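Local coordinates for D-alanyl-D-alanine carboxypeptidase (Penicillin binding protein) family protein (Francisella tularensis subsp. tularensis, PDB 6OSU), which probably removes the terminal D-alanine from cell-wall peptide precursors, acting as a serine D-Ala-D-Ala carboxypeptidase in peptidoglycan synthesis, at residues L116-D121 with K200-N205; L83-M88 with F190-K195. All blocks are in the same frame, centred on the assembly; numbering follows the deposited sequence.

Interaction 1 of 2, residues L116-D121 with K200-N205; sequences LVTGMD and KGLVWN
Leu202 spreads its two methyl groups over one turn of the helix, CD1 beside the methyl of Thr118 and CD2 over the bare backbone of Gly119. The first pairing is a methyl-to-methyl contact, with Leu202 CD1 4.2 Å from Thr118 CG2; in the second, Leu202 CD2 comes to 4.3 Å from Gly119 CA. Leu202 reaches this far because its CG stands anti to the backbone N (chi1 172°), which sends the fork of the side chain out from the strand. Thr118 answers with its methyl rather than its hydroxyl: at chi1 -51° the OG1 stays beside the helix backbone and bonds to the carbonyl O of Arg114 one turn earlier, leaving CG2 to face the strand. Gly119 offers its CA to the leucine, and the CA atoms of Gly119 and Leu202, 7.4 Å apart, are the nearest pair across the two segments, which bury 99 Å² between them, both sides summed. The setting illustrates how a small sheet is laid against the helical part of the penicillin-binding, beta-lactamase-like fold of the S11 carboxypeptidases. Strand 201-205 is the middle one of three antiparallel strands, between 210-212 and 258-262, with Leu202 bonded through its backbone to Gln261. Val203 points the other way and packs on Phe258 and Leu260, whereas Trp204 again projects toward the helix side and gives its NE1 to the carbonyl O of Tyr104. On the helix, Met120 turns from the strand to Lys67, the predicted proton acceptor. Gly119, in a backbone hydrogen bond with Gly125, lies about 8 Å from the side chains of Lys67 and Ser124, both predicted active-site residues.

Interaction 2 of 2, residues L83-M88 with F190-K195; sequences LSWDTM and FPEAYK
Trp85 and Ala193 mark the nearest backbone approach, with 9.5 Å between their CA atoms, a gap that the Trp85 side chain bridges. Trp85 sits in a type I turn from Ser84 to Thr87, while Ala193 belongs to a short, weakly bonded helix that follows Phe190. The turn is braced by its own hydroxyls: Ser84 OG accepts from the backbone N of Asp86 at 3.0 Å, an ST turn, and Thr87 OG1 accepts from the backbone N of Ser84. From this frame the Trp85 ring extends with CG anti to the carbonyl carbon (chi1 -64°) and presents the outer edge of its six-membered ring. Ala193 CB lies at that edge, near the ring plane, 3.7 Å from Trp85 CH2 and equally close to CZ2. Glu192 adds a looser touch, its CG approaching Trp85 NE1 obliquely at 4.3 Å. Arg114 makes a cation-pi contact with the same indole and a long, weak ion pair with Glu192. Ala193 also touches Ala75 of helix 66-79 and Tyr186 of helix 176-189, and Phe190 meets Tyr72 edge-to-face. Away from the annotated sites, this is plain packing in the helical part of the penicillin-binding protein fold, where an indole edge abuts the methyl of a short helix and joins it to a loop turn.

Reading from the N terminus, the segments come in the order 83-88, 116-121, 190-195 and 200-205, so the two contacts cross instead of nesting. Interaction 2 closes a long, mostly helical loop by bringing residues 190-195 back to the turn after helix 66-79; interaction 1 opens inside that loop, on helix 113-123, and closes just beyond it on strand 201-205. The two lie 13 Å apart between centres and meet directly where Val117 CB packs on Trp85 CZ3 at 4.0 Å. Helix 113-123 is thus held between loop and sheet, an example of crossed closures tying loop, helices and strand into one domain.

Interaction 1 of 2, residues L116-D121 with K200-N205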
loop_
_atom_site.group_PDB
_atom_site.type_symbol
_atom_site.label_atom_id
_atom_site.label_comp_id
_atom_site.label_asym_id
_atom_site.label_seq_id
_atom_site.Cartn_x
_atom_site.Cartn_y
_atom_site.Cartn_z
ATOM N N LEU A 116 16.733 9.866 -10.313
ATOM C CA LEU A 116 16.995 8.432 -10.200
ATOM C C LEU A 116 15.817 7.699 -9.571
ATOM O O LEU A 116 15.463 6.598 -10.006
ATOM C CB LEU A 116 18.266 8.184 -9.386
ATOM C CG LEU A 116 19.602 8.523 -10.044
ATOM C CD1 LEU A 116 20.745 8.256 -9.080
ATOM C CD2 LEU A 116 19.782 7.725 -11.324
ATOM N N VAL A 117 15.203 8.288 -8.542
ATOM C CA VAL A 117 14.051 7.651 -7.913
ATOM C C VAL A 117 12.875 7.608 -8.879
ATOM O O VAL A 117 12.133 6.619 -8.932
ATOM C CB VAL A 117 13.688 8.374 -6.603
ATOM C CG1 VAL A 117 12.372 7.857 -6.049
ATOM C CG2 VAL A 117 14.794 8.190 -5.583
ATOM N N THR A 118 12.688 8.674 -9.661
ATOM C CA THR A 118 11.638 8.669 -10.674
ATOM C C THR A 118 11.883 7.569 -11.701
ATOM O O THR A 118 10.955 6.845 -12.084
ATOM C CB THR A 118 11.552 10.037 -11.355
ATOM O OG1 THR A 118 11.461 11.062 -10.359
ATOM C CG2 THR A 118 10.321 10.111 -12.246
ATOM N N GLY A 119 13.130 7.422 -12.153
ATOM C CA GLY A 119 13.444 6.342 -13.071
ATOM C C GLY A 119 13.166 4.979 -12.469
ATOM O O GLY A 119 12.621 4.094 -13.133
ATOM N N MET A 120 13.513 4.799 -11.195
ATOM C CA MET A 120 13.314 3.511 -10.538
ATOM C C MET A 120 11.831 3.192 -10.375
ATOM O O MET A 120 11.390 2.080 -10.687
ATOM C CB MET A 120 14.022 3.511 -9.183
ATOM C CG MET A 120 13.809 2.266 -8.342
ATOM S SD MET A 120 14.786 2.360 -6.826
ATOM C CE MET A 120 14.299 3.968 -6.204
ATOM N N ASP A 121 11.042 4.163 -9.905
ATOM C CA ASP A 121 9.641 3.909 -9.581
ATOM C C ASP A 121 8.749 3.888 -10.818
ATOM O O ASP A 121 7.860 3.037 -10.930
ATOM C CB ASP A 121 9.134 4.964 -8.600
ATOM C CG ASP A 121 9.854 4.920 -7.268
ATOM O OD1 ASP A 121 10.496 3.889 -6.957
ATOM O OD2 ASP A 121 9.760 5.916 -6.521
ATOM N N LYS A 200 2.701 9.725 -14.401
ATOM C CA LYS A 200 2.213 9.018 -15.582
ATOM C C LYS A 200 3.356 8.536 -16.466
ATOM O O LYS A 200 3.213 7.527 -17.166
ATOM C CB LYS A 200 1.273 9.921 -16.381
ATOM C CG LYS A 200 0.113 10.495 -15.577
ATOM C CD LYS A 200 -0.957 9.450 -15.298
ATOM C CE LYS A 200 -1.169 9.264 -13.801
ATOM N NZ LYS A 200 -1.399 10.561 -13.104
ATOM N N GLY A 201 4.486 9.231 -16.451
ATOM C CA GLY A 201 5.603 8.837 -17.283
ATOM C C GLY A 201 6.835 9.659 -16.972
ATOM O O GLY A 201 6.869 10.422 -16.005
ATOM N N LEU A 202 7.853 9.492 -17.815
ATOM C CA LEU A 202 9.135 10.162 -17.640
ATOM C C LEU A 202 9.597 10.734 -18.973
ATOM O O LEU A 202 9.812 9.986 -19.932
ATOM C CB LEU A 202 10.188 9.202 -17.075
ATOM C CG LEU A 202 11.625 9.728 -17.027
ATOM C CD1 LEU A 202 11.730 10.961 -16.139
ATOM C CD2 LEU A 202 12.583 8.645 -16.561
ATOM N N VAL A 203 9.743 12.054 -19.029
ATOM C CA VAL A 203 10.332 12.746 -20.170
ATOM C C VAL A 203 11.787 13.016 -19.815
ATOM O O VAL A 203 12.078 13.868 -18.968
ATOM C CB VAL A 203 9.583 14.045 -20.495
ATOM C CG1 VAL A 203 10.157 14.689 -21.750
ATOM C CG2 VAL A 203 8.093 13.774 -20.649
ATOM N N TRP A 204 12.707 12.301 -20.463
ATOM C CA TRP A 204 14.098 12.228 -20.034
ATOM C C TRP A 204 15.012 12.752 -21.133
ATOM O O TRP A 204 15.033 12.206 -22.241
ATOM C CB TRP A 204 14.457 10.788 -19.661
ATOM C CG TRP A 204 15.902 10.534 -19.372
ATOM C CD1 TRP A 204 16.777 9.833 -20.147
ATOM C CD2 TRP A 204 16.638 10.953 -18.213
ATOM N NE1 TRP A 204 18.016 9.795 -19.549
ATOM C CE2 TRP A 204 17.956 10.476 -18.362
ATOM C CE3 TRP A 204 16.312 11.690 -17.069
ATOM C CZ2 TRP A 204 18.948 10.712 -17.412
ATOM C CZ3 TRP A 204 17.299 11.922 -16.126
ATOM C CH2 TRP A 204 18.601 11.435 -16.303
ATOM N N ASN A 205 15.763 13.809 -20.825
ATOM C CA ASN A 205 16.773 14.350 -21.735
ATOM C C ASN A 205 18.061 13.571 -21.505
ATOM O O ASN A 205 18.796 13.834 -20.550
ATOM C CB ASN A 205 16.976 15.843 -21.501
ATOM C CG ASN A 205 17.844 16.496 -22.570
ATOM O OD1 ASN A 205 18.656 15.837 -23.220
ATOM N ND2 ASN A 205 17.671 17.804 -22.755
#

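Interaction 2 of 2, residues L83-M88 with F190-K195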
loop_
_atom_site.group_PDB
_atom_site.type_symbol
_atom_site.label_atom_id
_atom_site.label_comp_id
_atom_site.label_asym_id
_atom_site.label_seq_id
_atom_site.Cartn_x
_atom_site.Cartn_y
_atom_site.Cartn_z
ATOM N N LEU A 83 20.618 12.009 2.999
ATOM C CA LEU A 83 20.436 12.166 1.569
ATOM C C LEU A 83 19.388 13.249 1.367
ATOM O O LEU A 83 18.579 13.523 2.255
ATOM C CB LEU A 83 20.001 10.843 0.923
ATOM C CG LEU A 83 20.381 10.517 -0.522
ATOM C CD1 LEU A 83 21.887 10.426 -0.668
ATOM C CD2 LEU A 83 19.725 9.217 -0.956
ATOM N N SER A 84 19.420 13.881 0.200
ATOM C CA SER A 84 18.363 14.800 -0.192
ATOM C C SER A 84 17.977 14.518 -1.634
ATOM O O SER A 84 18.732 13.900 -2.388
ATOM C CB SER A 84 18.783 16.263 -0.029
ATOM O OG SER A 84 19.251 16.805 -1.248
ATOM N N TRP A 85 16.773 14.963 -2.005
ATOM C CA TRP A 85 16.327 14.829 -3.387
ATOM C C TRP A 85 17.288 15.501 -4.359
ATOM O O TRP A 85 17.413 15.065 -5.512
ATOM C CB TRP A 85 14.926 15.419 -3.544
ATOM C CG TRP A 85 13.873 14.710 -2.758
ATOM C CD1 TRP A 85 13.254 15.158 -1.629
ATOM C CD2 TRP A 85 13.306 13.426 -3.048
ATOM N NE1 TRP A 85 12.335 14.230 -1.195
ATOM C CE2 TRP A 85 12.348 13.158 -2.050
ATOM C CE3 TRP A 85 13.515 12.477 -4.054
ATOM C CZ2 TRP A 85 11.603 11.984 -2.026
ATOM C CZ3 TRP A 85 12.773 11.310 -4.028
ATOM C CH2 TRP A 85 11.829 11.074 -3.020
ATOM N N ASP A 86 17.982 16.552 -3.911
ATOM C CA ASP A 86 18.882 17.329 -4.754
ATOM C C ASP A 86 20.254 16.692 -4.924
ATOM O O ASP A 86 21.005 17.125 -5.804
ATOM C CB ASP A 86 19.064 18.736 -4.175
ATOM C CG ASP A 86 17.757 19.505 -4.073
ATOM O OD1 ASP A 86 16.753 19.051 -4.659
ATOM O OD2 ASP A 86 17.738 20.566 -3.406
ATOM N N THR A 87 20.603 15.696 -4.110
ATOM C CA THR A 87 21.944 15.122 -4.149
ATOM C C THR A 87 22.241 14.534 -5.525
ATOM O O THR A 87 21.398 13.868 -6.128
ATOM C CB THR A 87 22.090 14.045 -3.068
ATOM O OG1 THR A 87 21.905 14.637 -1.775
ATOM C CG2 THR A 87 23.465 13.388 -3.128
ATOM N N MET A 88 23.451 14.793 -6.020
ATOM C CA MET A 88 23.886 14.343 -7.339
ATOM C C MET A 88 24.731 13.082 -7.191
ATOM O O MET A 88 25.812 13.122 -6.596
ATOM C CB MET A 88 24.680 15.442 -8.044
ATOM C CG MET A 88 23.965 16.785 -8.111
ATOM S SD MET A 88 22.510 16.767 -9.178
ATOM C CE MET A 88 23.253 16.384 -10.761
ATOM N N PHE A 190 6.638 7.716 4.411
ATOM C CA PHE A 190 7.205 8.520 3.328
ATOM C C PHE A 190 6.115 8.971 2.362
ATOM O O PHE A 190 6.087 8.552 1.200
ATOM C CB PHE A 190 8.292 7.730 2.601
ATOM C CG PHE A 190 9.242 7.027 3.530
ATOM C CD1 PHE A 190 10.004 7.749 4.436
ATOM C CD2 PHE A 190 9.376 5.650 3.498
ATOM C CE1 PHE A 190 10.876 7.110 5.294
ATOM C CE2 PHE A 190 10.251 5.004 4.350
ATOM C CZ PHE A 190 11.002 5.736 5.251
ATOM N N PRO A 191 5.212 9.849 2.806
ATOM C CA PRO A 191 4.133 10.292 1.909
ATOM C C PRO A 191 4.615 11.112 0.721
ATOM O O PRO A 191 4.007 11.027 -0.354
ATOM C CB PRO A 191 3.223 11.113 2.834
ATOM C CG PRO A 191 4.111 11.558 3.934
ATOM C CD PRO A 191 5.102 10.457 4.144
ATOM N N GLU A 192 5.682 11.902 0.868
ATOM C CA GLU A 192 6.175 12.682 -0.264
ATOM C C GLU A 192 6.812 11.784 -1.317
ATOM O O GLU A 192 6.502 11.890 -2.510
ATOM C CB GLU A 192 7.171 13.739 0.206
ATOM C CG GLU A 192 8.043 14.272 -0.923
ATOM C CD GLU A 192 8.051 15.785 -1.010
ATOM O OE1 GLU A 192 8.017 16.447 0.051
ATOM O OE2 GLU A 192 8.093 16.313 -2.143
ATOM N N ALA A 193 7.716 10.895 -0.895
ATOM C CA ALA A 193 8.335 9.973 -1.840
ATOM C C ALA A 193 7.302 9.082 -2.508
ATOM O O ALA A 193 7.465 8.708 -3.675
ATOM C CB ALA A 193 9.388 9.118 -1.137
ATOM N N TYR A 194 6.230 8.734 -1.795
ATOM C CA TYR A 194 5.211 7.880 -2.386
ATOM C C TYR A 194 4.455 8.569 -3.516
ATOM O O TYR A 194 3.917 7.882 -4.391
ATOM C CB TYR A 194 4.226 7.408 -1.319
ATOM C CG TYR A 194 3.087 6.620 -1.911
ATOM C CD1 TYR A 194 3.319 5.390 -2.516
ATOM C CD2 TYR A 194 1.789 7.113 -1.897
ATOM C CE1 TYR A 194 2.283 4.663 -3.084
ATOM C CE2 TYR A 194 0.745 6.392 -2.456
ATOM C CZ TYR A 194 0.998 5.169 -3.046
ATOM O OH TYR A 194 -0.035 4.446 -3.601
ATOM N N LYS A 195 4.406 9.905 -3.522
ATOM C CA LYS A 195 3.734 10.615 -4.604
ATOM C C LYS A 195 4.369 10.343 -5.963
ATOM O O LYS A 195 3.703 10.519 -6.988
ATOM C CB LYS A 195 3.732 12.122 -4.337
ATOM C CG LYS A 195 2.920 12.547 -3.123
ATOM C CD LYS A 195 2.956 14.061 -2.944
ATOM C CE LYS A 195 2.393 14.476 -1.593
ATOM N NZ LYS A 195 3.255 15.498 -0.932
#